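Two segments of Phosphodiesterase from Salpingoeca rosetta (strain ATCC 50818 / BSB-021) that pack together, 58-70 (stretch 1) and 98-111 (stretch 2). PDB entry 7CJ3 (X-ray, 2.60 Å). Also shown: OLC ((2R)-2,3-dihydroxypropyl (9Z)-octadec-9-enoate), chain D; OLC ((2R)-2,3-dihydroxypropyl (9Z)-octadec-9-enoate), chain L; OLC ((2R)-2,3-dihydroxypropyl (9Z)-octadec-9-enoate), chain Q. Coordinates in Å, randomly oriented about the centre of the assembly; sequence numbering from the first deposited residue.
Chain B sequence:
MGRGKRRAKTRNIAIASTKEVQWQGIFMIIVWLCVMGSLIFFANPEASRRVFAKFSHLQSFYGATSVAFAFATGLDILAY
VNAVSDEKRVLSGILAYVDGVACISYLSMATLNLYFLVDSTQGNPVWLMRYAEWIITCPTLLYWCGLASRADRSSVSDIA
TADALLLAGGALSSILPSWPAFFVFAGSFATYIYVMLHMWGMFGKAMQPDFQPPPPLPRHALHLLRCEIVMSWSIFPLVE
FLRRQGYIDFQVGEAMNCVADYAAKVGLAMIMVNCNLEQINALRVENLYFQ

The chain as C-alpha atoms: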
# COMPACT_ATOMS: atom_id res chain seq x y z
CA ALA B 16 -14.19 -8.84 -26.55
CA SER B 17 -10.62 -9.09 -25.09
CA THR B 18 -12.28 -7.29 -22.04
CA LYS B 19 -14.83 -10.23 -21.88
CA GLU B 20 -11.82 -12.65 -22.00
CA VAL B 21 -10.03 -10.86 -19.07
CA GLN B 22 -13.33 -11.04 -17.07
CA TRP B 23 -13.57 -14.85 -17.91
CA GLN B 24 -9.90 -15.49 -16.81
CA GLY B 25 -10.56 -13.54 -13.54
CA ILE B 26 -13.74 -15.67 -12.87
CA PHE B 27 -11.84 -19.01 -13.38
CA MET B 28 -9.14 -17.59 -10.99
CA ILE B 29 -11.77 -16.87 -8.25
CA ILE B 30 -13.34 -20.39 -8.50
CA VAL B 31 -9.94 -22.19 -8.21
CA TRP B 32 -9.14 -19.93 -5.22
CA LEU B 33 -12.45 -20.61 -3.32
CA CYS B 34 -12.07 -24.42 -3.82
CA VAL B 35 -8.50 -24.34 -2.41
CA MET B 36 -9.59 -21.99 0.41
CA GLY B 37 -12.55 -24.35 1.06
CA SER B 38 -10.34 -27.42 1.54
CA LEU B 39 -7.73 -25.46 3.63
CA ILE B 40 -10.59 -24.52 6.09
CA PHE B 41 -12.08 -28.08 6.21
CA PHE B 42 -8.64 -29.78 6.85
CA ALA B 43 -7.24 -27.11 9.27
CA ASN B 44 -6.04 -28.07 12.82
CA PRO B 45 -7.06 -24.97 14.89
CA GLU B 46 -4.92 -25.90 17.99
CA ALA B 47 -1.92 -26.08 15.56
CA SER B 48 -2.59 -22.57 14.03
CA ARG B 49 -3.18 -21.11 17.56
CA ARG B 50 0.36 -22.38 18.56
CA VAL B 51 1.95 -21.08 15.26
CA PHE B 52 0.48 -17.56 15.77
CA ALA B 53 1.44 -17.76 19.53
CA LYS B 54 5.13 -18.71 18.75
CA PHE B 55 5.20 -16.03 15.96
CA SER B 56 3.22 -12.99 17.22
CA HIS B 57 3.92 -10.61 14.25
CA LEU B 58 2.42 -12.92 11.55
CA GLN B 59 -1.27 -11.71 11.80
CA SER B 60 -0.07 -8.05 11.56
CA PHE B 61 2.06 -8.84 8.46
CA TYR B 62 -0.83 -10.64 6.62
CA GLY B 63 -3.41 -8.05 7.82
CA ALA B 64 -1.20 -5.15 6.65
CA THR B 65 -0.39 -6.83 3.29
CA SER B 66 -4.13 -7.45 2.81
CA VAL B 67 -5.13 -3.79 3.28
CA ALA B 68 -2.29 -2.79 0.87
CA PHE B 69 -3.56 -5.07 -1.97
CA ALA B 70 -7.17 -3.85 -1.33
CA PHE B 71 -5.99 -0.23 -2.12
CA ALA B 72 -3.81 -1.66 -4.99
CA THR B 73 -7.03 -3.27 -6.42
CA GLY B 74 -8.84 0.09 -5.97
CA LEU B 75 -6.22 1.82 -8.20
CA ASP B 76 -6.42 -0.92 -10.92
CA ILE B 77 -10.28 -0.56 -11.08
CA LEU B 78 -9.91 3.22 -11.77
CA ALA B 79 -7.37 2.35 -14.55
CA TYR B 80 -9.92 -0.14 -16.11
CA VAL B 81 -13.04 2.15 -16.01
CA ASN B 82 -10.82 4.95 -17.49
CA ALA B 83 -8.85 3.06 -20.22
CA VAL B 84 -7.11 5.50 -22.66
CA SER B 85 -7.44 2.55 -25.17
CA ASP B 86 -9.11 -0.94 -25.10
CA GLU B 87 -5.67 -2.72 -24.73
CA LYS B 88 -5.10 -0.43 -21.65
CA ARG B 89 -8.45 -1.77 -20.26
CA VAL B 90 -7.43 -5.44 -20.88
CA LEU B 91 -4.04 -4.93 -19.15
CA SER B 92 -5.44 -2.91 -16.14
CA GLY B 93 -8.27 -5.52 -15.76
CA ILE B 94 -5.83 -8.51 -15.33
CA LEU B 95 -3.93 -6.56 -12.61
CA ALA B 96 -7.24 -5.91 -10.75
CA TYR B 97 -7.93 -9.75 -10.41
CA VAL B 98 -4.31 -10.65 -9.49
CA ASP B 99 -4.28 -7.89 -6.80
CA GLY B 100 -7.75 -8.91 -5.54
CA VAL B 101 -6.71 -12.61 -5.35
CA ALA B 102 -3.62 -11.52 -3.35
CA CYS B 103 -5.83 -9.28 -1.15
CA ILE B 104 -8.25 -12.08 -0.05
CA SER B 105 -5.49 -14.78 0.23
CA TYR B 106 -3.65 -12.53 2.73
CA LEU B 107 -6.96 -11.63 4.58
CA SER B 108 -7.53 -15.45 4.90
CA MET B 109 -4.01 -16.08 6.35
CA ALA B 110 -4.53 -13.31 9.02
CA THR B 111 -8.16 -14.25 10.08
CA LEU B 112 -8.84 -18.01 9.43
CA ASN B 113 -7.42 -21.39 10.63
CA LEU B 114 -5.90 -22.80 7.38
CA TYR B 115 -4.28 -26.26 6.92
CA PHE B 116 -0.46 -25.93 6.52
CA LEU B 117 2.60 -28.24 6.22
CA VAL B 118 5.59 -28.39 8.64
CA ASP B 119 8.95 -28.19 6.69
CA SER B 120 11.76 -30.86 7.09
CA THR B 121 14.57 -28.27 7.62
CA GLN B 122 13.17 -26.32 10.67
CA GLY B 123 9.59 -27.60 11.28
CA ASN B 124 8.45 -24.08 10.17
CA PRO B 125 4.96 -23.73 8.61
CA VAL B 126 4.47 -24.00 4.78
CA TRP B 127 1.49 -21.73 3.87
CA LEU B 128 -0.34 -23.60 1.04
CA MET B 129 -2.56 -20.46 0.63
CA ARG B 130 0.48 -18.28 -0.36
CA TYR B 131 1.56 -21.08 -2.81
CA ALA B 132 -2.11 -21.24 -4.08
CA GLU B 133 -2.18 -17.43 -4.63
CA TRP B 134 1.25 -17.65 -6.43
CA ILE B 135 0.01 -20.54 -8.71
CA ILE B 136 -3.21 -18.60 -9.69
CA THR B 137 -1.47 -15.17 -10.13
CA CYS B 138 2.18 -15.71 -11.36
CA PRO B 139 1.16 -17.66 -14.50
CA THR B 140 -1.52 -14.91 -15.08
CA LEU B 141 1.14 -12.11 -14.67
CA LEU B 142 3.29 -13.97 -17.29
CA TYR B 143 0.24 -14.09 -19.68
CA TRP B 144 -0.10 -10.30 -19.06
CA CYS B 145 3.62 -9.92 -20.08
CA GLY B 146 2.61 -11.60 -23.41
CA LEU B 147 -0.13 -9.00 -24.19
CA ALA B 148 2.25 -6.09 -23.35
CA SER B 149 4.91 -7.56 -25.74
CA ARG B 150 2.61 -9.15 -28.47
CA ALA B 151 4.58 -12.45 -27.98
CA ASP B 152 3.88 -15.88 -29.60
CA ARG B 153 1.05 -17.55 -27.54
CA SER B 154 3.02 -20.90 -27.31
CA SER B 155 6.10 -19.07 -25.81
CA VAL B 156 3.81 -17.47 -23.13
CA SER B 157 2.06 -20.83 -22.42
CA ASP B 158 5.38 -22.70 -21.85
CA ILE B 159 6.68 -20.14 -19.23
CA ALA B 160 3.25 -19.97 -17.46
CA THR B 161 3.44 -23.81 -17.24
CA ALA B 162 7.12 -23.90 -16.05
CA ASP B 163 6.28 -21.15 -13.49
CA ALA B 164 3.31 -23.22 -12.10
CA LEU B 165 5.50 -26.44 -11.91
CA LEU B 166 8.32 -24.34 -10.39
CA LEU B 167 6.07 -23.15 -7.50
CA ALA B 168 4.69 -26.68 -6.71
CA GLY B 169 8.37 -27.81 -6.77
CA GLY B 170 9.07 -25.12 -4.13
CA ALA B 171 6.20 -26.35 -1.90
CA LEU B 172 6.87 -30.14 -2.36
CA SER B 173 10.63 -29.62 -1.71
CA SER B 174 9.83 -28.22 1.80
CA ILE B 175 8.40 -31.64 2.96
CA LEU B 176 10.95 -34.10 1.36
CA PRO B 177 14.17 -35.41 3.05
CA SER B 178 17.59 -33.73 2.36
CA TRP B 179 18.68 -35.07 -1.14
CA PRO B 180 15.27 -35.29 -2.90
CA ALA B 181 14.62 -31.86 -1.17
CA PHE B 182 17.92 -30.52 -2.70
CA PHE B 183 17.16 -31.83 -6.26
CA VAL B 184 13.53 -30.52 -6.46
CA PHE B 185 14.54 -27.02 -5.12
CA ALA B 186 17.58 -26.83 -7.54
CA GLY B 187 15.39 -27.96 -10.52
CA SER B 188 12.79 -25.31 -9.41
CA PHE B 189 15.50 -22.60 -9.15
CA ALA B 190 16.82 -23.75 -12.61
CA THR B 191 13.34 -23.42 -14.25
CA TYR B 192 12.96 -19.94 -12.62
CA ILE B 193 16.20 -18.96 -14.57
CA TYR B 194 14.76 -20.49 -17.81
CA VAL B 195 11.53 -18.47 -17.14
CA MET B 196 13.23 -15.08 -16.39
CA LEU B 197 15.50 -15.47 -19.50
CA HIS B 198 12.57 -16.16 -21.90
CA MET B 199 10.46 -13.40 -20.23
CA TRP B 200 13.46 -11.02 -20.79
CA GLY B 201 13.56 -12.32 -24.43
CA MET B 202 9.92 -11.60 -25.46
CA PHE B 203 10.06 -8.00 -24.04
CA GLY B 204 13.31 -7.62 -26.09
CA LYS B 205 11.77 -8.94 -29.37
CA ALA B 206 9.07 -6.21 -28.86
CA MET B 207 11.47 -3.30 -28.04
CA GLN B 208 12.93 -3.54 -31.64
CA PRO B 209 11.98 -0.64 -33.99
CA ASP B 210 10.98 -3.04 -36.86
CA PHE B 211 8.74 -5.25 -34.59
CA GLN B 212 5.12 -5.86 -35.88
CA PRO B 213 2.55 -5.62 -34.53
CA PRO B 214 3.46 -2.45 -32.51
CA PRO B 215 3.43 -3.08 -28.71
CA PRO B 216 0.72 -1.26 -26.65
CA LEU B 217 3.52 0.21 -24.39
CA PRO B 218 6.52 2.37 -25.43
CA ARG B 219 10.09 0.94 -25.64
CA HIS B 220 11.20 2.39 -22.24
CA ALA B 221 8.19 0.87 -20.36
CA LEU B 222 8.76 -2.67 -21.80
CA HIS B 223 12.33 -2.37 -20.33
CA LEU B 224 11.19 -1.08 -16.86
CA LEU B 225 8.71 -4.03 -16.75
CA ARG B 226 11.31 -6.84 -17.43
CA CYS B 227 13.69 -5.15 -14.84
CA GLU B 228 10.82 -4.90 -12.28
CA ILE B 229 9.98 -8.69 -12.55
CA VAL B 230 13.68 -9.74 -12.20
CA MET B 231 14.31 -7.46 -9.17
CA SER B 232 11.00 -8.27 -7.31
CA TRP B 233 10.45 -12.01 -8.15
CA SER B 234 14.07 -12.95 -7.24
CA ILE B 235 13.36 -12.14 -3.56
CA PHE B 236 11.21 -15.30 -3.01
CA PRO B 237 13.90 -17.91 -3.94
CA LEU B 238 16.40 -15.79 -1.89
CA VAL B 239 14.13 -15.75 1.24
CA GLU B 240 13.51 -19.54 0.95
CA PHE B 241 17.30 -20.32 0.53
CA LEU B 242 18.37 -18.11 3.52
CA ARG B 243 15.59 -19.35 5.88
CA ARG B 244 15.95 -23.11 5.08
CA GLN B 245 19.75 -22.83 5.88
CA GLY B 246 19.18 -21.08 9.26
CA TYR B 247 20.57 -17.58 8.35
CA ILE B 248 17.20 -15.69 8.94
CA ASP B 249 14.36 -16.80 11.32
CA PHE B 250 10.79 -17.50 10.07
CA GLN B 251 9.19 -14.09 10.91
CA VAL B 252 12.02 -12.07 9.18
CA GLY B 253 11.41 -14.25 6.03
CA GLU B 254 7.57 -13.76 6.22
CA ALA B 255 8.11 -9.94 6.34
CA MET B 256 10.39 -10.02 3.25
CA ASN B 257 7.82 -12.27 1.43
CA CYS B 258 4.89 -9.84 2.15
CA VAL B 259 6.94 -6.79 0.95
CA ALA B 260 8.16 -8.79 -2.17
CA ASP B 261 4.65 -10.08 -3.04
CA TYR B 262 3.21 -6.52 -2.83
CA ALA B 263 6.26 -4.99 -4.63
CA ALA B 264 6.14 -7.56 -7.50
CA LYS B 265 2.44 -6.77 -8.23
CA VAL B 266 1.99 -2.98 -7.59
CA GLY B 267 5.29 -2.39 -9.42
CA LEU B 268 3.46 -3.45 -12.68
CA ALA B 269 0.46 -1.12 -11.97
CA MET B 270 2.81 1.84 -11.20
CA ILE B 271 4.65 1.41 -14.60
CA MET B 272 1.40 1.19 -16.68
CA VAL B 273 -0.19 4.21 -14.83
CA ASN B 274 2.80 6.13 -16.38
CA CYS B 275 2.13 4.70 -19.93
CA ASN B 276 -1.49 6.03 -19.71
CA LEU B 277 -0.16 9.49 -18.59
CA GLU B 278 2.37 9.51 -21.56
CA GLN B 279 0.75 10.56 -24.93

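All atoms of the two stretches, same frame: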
# COMPACT_ATOMS: atom_id res chain seq x y z
N LEU B 58 2.88 -12.32 12.83
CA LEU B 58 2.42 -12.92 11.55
C LEU B 58 1.04 -12.36 11.16
O LEU B 58 0.88 -12.01 9.97
CB LEU B 58 2.47 -14.45 11.65
CG LEU B 58 3.88 -15.04 11.62
CD1 LEU B 58 3.86 -16.56 11.53
CD2 LEU B 58 4.66 -14.49 10.46
N GLN B 59 0.10 -12.22 12.10
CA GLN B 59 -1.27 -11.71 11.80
C GLN B 59 -1.15 -10.26 11.29
O GLN B 59 -1.78 -9.90 10.27
CB GLN B 59 -2.14 -11.89 13.07
CG GLN B 59 -3.59 -11.45 13.00
CD GLN B 59 -4.26 -11.67 14.34
OE1 GLN B 59 -3.65 -12.25 15.26
NE2 GLN B 59 -5.50 -11.21 14.44
N SER B 60 -0.29 -9.47 11.92
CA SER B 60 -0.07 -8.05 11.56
C SER B 60 0.43 -7.97 10.13
O SER B 60 -0.07 -7.13 9.39
CB SER B 60 0.95 -7.44 12.48
OG SER B 60 0.42 -7.27 13.79
N PHE B 61 1.41 -8.81 9.79
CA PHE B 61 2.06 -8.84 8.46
C PHE B 61 1.00 -9.12 7.38
O PHE B 61 0.87 -8.31 6.45
CB PHE B 61 3.17 -9.89 8.45
CG PHE B 61 4.35 -9.62 9.34
CD1 PHE B 61 4.50 -8.42 10.02
CD2 PHE B 61 5.37 -10.56 9.44
CE1 PHE B 61 5.59 -8.20 10.85
CE2 PHE B 61 6.47 -10.33 10.26
CZ PHE B 61 6.57 -9.15 10.96
N TYR B 62 0.24 -10.20 7.56
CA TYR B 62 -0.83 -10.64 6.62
C TYR B 62 -1.93 -9.57 6.58
O TYR B 62 -2.26 -9.11 5.46
CB TYR B 62 -1.26 -12.08 6.96
CG TYR B 62 -0.11 -13.07 7.08
CD1 TYR B 62 1.02 -12.98 6.28
CD2 TYR B 62 -0.15 -14.10 8.01
CE1 TYR B 62 2.09 -13.86 6.43
CE2 TYR B 62 0.90 -15.00 8.17
CZ TYR B 62 2.03 -14.88 7.37
OH TYR B 62 3.07 -15.76 7.54
N GLY B 63 -2.42 -9.13 7.73
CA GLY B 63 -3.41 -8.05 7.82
C GLY B 63 -2.96 -6.87 6.99
O GLY B 63 -3.69 -6.47 6.07
N ALA B 64 -1.75 -6.37 7.26
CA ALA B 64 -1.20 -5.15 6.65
C ALA B 64 -1.10 -5.35 5.14
O ALA B 64 -1.48 -4.43 4.38
CB ALA B 64 0.15 -4.85 7.22
N THR B 65 -0.58 -6.50 4.72
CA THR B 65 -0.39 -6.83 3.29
C THR B 65 -1.76 -6.78 2.62
O THR B 65 -1.88 -6.28 1.45
CB THR B 65 0.27 -8.19 3.11
OG1 THR B 65 1.40 -8.22 3.97
CG2 THR B 65 0.72 -8.45 1.70
N SER B 66 -2.76 -7.26 3.37
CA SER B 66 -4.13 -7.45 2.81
C SER B 66 -4.71 -6.08 2.48
O SER B 66 -5.16 -5.88 1.32
CB SER B 66 -5.03 -8.23 3.69
OG SER B 66 -6.13 -8.62 2.90
N VAL B 67 -4.64 -5.18 3.45
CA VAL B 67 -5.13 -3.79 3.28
C VAL B 67 -4.42 -3.18 2.06
O VAL B 67 -5.12 -2.56 1.20
CB VAL B 67 -4.92 -2.98 4.57
CG1 VAL B 67 -5.26 -1.51 4.35
CG2 VAL B 67 -5.71 -3.55 5.73
N ALA B 68 -3.10 -3.39 1.95
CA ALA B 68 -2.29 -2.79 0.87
C ALA B 68 -2.84 -3.24 -0.48
O ALA B 68 -3.17 -2.39 -1.32
CB ALA B 68 -0.85 -3.16 1.04
N PHE B 69 -2.98 -4.54 -0.71
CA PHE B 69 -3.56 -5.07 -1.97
C PHE B 69 -5.00 -4.55 -2.22
O PHE B 69 -5.35 -4.27 -3.36
CB PHE B 69 -3.53 -6.59 -1.95
CG PHE B 69 -2.20 -7.13 -2.38
CD1 PHE B 69 -1.80 -7.02 -3.70
CD2 PHE B 69 -1.35 -7.73 -1.47
CE1 PHE B 69 -0.58 -7.55 -4.11
CE2 PHE B 69 -0.14 -8.26 -1.88
CZ PHE B 69 0.23 -8.19 -3.20
N ALA B 70 -5.83 -4.44 -1.19
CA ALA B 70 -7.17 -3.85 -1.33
C ALA B 70 -7.06 -2.49 -2.05
O ALA B 70 -7.72 -2.33 -3.10
CB ALA B 70 -7.84 -3.74 0.02
N VAL B 98 -5.54 -10.17 -10.17
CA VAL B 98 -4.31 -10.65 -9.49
C VAL B 98 -4.21 -9.99 -8.12
O VAL B 98 -4.01 -10.72 -7.13
CB VAL B 98 -3.00 -10.50 -10.28
CG1 VAL B 98 -3.00 -11.42 -11.49
CG2 VAL B 98 -2.72 -9.07 -10.66
N ASP B 99 -4.42 -8.68 -8.05
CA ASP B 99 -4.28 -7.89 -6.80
C ASP B 99 -5.40 -8.25 -5.83
O ASP B 99 -5.14 -8.34 -4.62
CB ASP B 99 -4.23 -6.40 -7.11
CG ASP B 99 -2.85 -5.96 -7.58
OD1 ASP B 99 -1.93 -6.83 -7.65
OD2 ASP B 99 -2.69 -4.78 -7.85
N GLY B 100 -6.61 -8.42 -6.34
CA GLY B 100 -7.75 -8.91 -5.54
C GLY B 100 -7.48 -10.30 -4.98
O GLY B 100 -7.79 -10.51 -3.78
N VAL B 101 -6.97 -11.22 -5.80
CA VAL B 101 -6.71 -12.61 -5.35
C VAL B 101 -5.73 -12.53 -4.19
O VAL B 101 -5.96 -13.18 -3.16
CB VAL B 101 -6.17 -13.51 -6.48
CG1 VAL B 101 -5.66 -14.86 -5.95
CG2 VAL B 101 -7.23 -13.74 -7.54
N ALA B 102 -4.67 -11.74 -4.37
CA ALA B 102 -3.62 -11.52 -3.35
C ALA B 102 -4.26 -10.91 -2.10
O ALA B 102 -3.99 -11.39 -1.01
CB ALA B 102 -2.53 -10.64 -3.92
N CYS B 103 -5.14 -9.95 -2.27
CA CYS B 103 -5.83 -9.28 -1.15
C CYS B 103 -6.53 -10.31 -0.25
O CYS B 103 -6.25 -10.31 0.98
CB CYS B 103 -6.83 -8.27 -1.66
SG CYS B 103 -7.74 -7.52 -0.29
N ILE B 104 -7.42 -11.12 -0.83
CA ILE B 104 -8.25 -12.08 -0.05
C ILE B 104 -7.40 -13.25 0.46
O ILE B 104 -7.75 -13.76 1.55
CB ILE B 104 -9.50 -12.58 -0.80
CG1 ILE B 104 -9.14 -13.29 -2.11
CG2 ILE B 104 -10.46 -11.43 -1.01
CD1 ILE B 104 -10.34 -13.73 -2.96
N SER B 105 -6.34 -13.67 -0.27
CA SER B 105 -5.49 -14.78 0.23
C SER B 105 -4.85 -14.30 1.52
O SER B 105 -4.85 -15.04 2.53
CB SER B 105 -4.48 -15.29 -0.77
OG SER B 105 -4.87 -14.95 -2.10
N TYR B 106 -4.37 -13.06 1.54
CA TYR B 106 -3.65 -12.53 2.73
C TYR B 106 -4.66 -12.30 3.86
O TYR B 106 -4.30 -12.63 5.00
CB TYR B 106 -2.79 -11.33 2.32
CG TYR B 106 -1.44 -11.73 1.77
CD1 TYR B 106 -0.45 -12.23 2.60
CD2 TYR B 106 -1.14 -11.58 0.42
CE1 TYR B 106 0.80 -12.57 2.11
CE2 TYR B 106 0.11 -11.93 -0.09
CZ TYR B 106 1.09 -12.43 0.76
OH TYR B 106 2.32 -12.79 0.25
N LEU B 107 -5.88 -11.81 3.57
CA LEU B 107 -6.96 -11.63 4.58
C LEU B 107 -7.21 -12.97 5.28
O LEU B 107 -7.30 -12.97 6.51
CB LEU B 107 -8.25 -11.12 3.92
CG LEU B 107 -9.46 -10.97 4.85
CD1 LEU B 107 -9.16 -10.11 6.06
CD2 LEU B 107 -10.64 -10.33 4.14
N SER B 108 -7.31 -14.04 4.48
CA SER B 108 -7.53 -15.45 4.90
C SER B 108 -6.47 -15.90 5.91
O SER B 108 -6.82 -16.39 7.00
CB SER B 108 -7.56 -16.31 3.65
OG SER B 108 -8.69 -16.00 2.86
N MET B 109 -5.20 -15.70 5.55
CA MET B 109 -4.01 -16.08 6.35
C MET B 109 -4.02 -15.38 7.72
O MET B 109 -3.70 -16.06 8.73
CB MET B 109 -2.74 -15.78 5.56
CG MET B 109 -2.56 -16.81 4.41
SD MET B 109 -1.13 -16.56 3.36
CE MET B 109 0.20 -16.61 4.54
N ALA B 110 -4.45 -14.12 7.78
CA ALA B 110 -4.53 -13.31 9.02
C ALA B 110 -5.69 -13.74 9.94
O ALA B 110 -5.50 -13.63 11.15
CB ALA B 110 -4.67 -11.84 8.66
N THR B 111 -6.84 -14.16 9.38
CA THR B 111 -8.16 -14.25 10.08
C THR B 111 -8.65 -15.69 10.27
O THR B 111 -9.45 -15.90 11.20
CB THR B 111 -9.31 -13.51 9.36
OG1 THR B 111 -9.37 -13.82 7.97
CG2 THR B 111 -9.24 -12.00 9.56
C18 OLC D . -1.91 -0.17 3.79
C10 OLC D . -3.33 -4.72 10.67
C9 OLC D . -4.46 -5.43 10.81
C17 OLC D . -0.93 -0.37 4.91
C11 OLC D . -3.24 -3.32 10.09
C8 OLC D . -4.32 -6.80 11.45
C16 OLC D . -1.59 -1.02 6.12
C12 OLC D . -2.02 -2.55 10.65
C7 OLC D . -3.76 -6.67 12.90
C15 OLC D . -1.00 -0.55 7.44
C13 OLC D . -1.13 -1.95 9.57
C6 OLC D . -4.14 -7.82 13.85
C14 OLC D . -1.82 -0.99 8.62
C5 OLC D . -3.15 -8.08 15.01
C18 OLC L . 3.50 -2.25 1.12
C10 OLC L . 6.28 -6.50 6.75
C9 OLC L . 7.32 -5.72 7.09
C17 OLC L . 2.89 -3.53 1.68
C11 OLC L . 4.84 -6.05 6.73
C8 OLC L . 7.07 -4.28 7.47
C24 OLC L . 9.88 -7.85 18.43
C16 OLC L . 2.41 -3.23 3.05
C12 OLC L . 4.34 -6.47 5.40
C7 OLC L . 8.37 -3.56 7.64
C15 OLC L . 3.62 -3.05 3.96
C13 OLC L . 3.48 -5.43 4.76
C6 OLC L . 9.21 -4.24 8.71
C14 OLC L . 4.39 -4.33 4.28
C5 OLC L . 8.63 -4.33 10.10
C4 OLC L . 8.79 -5.75 10.55
C3 OLC L . 8.42 -5.86 12.03
C2 OLC L . 9.44 -5.21 12.94
C21 OLC L . 10.52 -6.79 16.33
C1 OLC L . 9.84 -6.23 13.96
C22 OLC L . 9.32 -7.06 17.22
O19 OLC L . 9.89 -7.40 13.61
O25 OLC L . 8.87 -8.66 19.08
O23 OLC L . 8.61 -5.81 17.54
O20 OLC L . 10.15 -5.83 15.35
C18 OLC Q . -11.50 -2.59 -3.73
C10 OLC Q . -11.27 -9.35 -7.61
C9 OLC Q . -11.49 -8.59 -8.69
C17 OLC Q . -11.50 -3.85 -2.88
C11 OLC Q . -11.37 -8.65 -6.27
C8 OLC Q . -11.80 -7.10 -8.58
C24 OLC Q . -17.44 -8.79 -19.24
C16 OLC Q . -11.20 -5.14 -3.67
C12 OLC Q . -11.42 -9.52 -5.02
C7 OLC Q . -12.52 -6.52 -9.79
C15 OLC Q . -11.18 -6.37 -2.72
C13 OLC Q . -11.80 -8.61 -3.82
C6 OLC Q . -11.85 -6.80 -11.13
C14 OLC Q . -10.68 -7.70 -3.29
C5 OLC Q . -12.19 -5.69 -12.15
C4 OLC Q . -13.17 -6.09 -13.26
C3 OLC Q . -12.62 -5.85 -14.66
C2 OLC Q . -13.21 -6.83 -15.69
C21 OLC Q . -15.46 -7.64 -18.22
C1 OLC Q . -14.53 -6.33 -16.28
C22 OLC Q . -16.88 -7.43 -18.78
O19 OLC Q . -15.39 -5.81 -15.58
O25 OLC Q . -18.76 -9.15 -18.76
O23 OLC Q . -17.72 -6.77 -17.80
O20 OLC Q . -14.83 -6.46 -17.71

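Stretches 1 and 2 are both helical and run nearly antiparallel, at 156° between their N-to-C directions. Their axes approach to 7.7 Å, close enough for small side chains to meet backbone.

Leu-58 does not reach the other helix. Gln-59 points sideways, and Gln-59 CG is 3.4 Å from Ala-110 O. Ser-60 points away, and Phe-61 has OLC (chain L) over one ring face.

Tyr-62 points toward stretch 2. Met-109 CE sits over one face of its ring, 3.8 Å from Tyr-62 CZ, in a CH-pi contact. Tyr-62 CD1 also meets Tyr-106 CD1 at 4.0 Å, at the edge of the Tyr-106 ring. Gly-63 has no side chain, and its N comes within 3.6 Å of Ala-110 CB. A CB on Gly-63 would point away and clash with OLC (chain D) C8.

Thr-65 places CG2 over a face of the Tyr-106 ring, 3.9 Å from Tyr-106 CD2. Its hydroxyl turns back to its own helix: Thr-65 OG1 donates to Phe-61 O at 2.5 Å.

Ser-66 makes a hydrogen bond to stretch 2. Ser-66 OG donates to Cys-103 O at 2.6 Å. That carbonyl also accepts the helical bond from Leu-107 N, so it serves two donors. Ser-66 OG is 3.3 Å from Leu-107 N, but the angle is too poor for a hydrogen bond.

Val-67 and Ala-68 do not touch stretch 2; both contact lipid. Phe-69 fits as a knob among Asp-99, Ala-102, Cys-103 and Tyr-106. Ala-102 CB lies over one face of its ring, 3.7 Å from Phe-69 CE1. Tyr-106 reciprocates as a knob among Tyr-62, Thr-65, Ser-66 and Phe-69, so the two helices interlock. Ala-70 closes the stretch, with its CB 3.8 Å from Cys-103 SG.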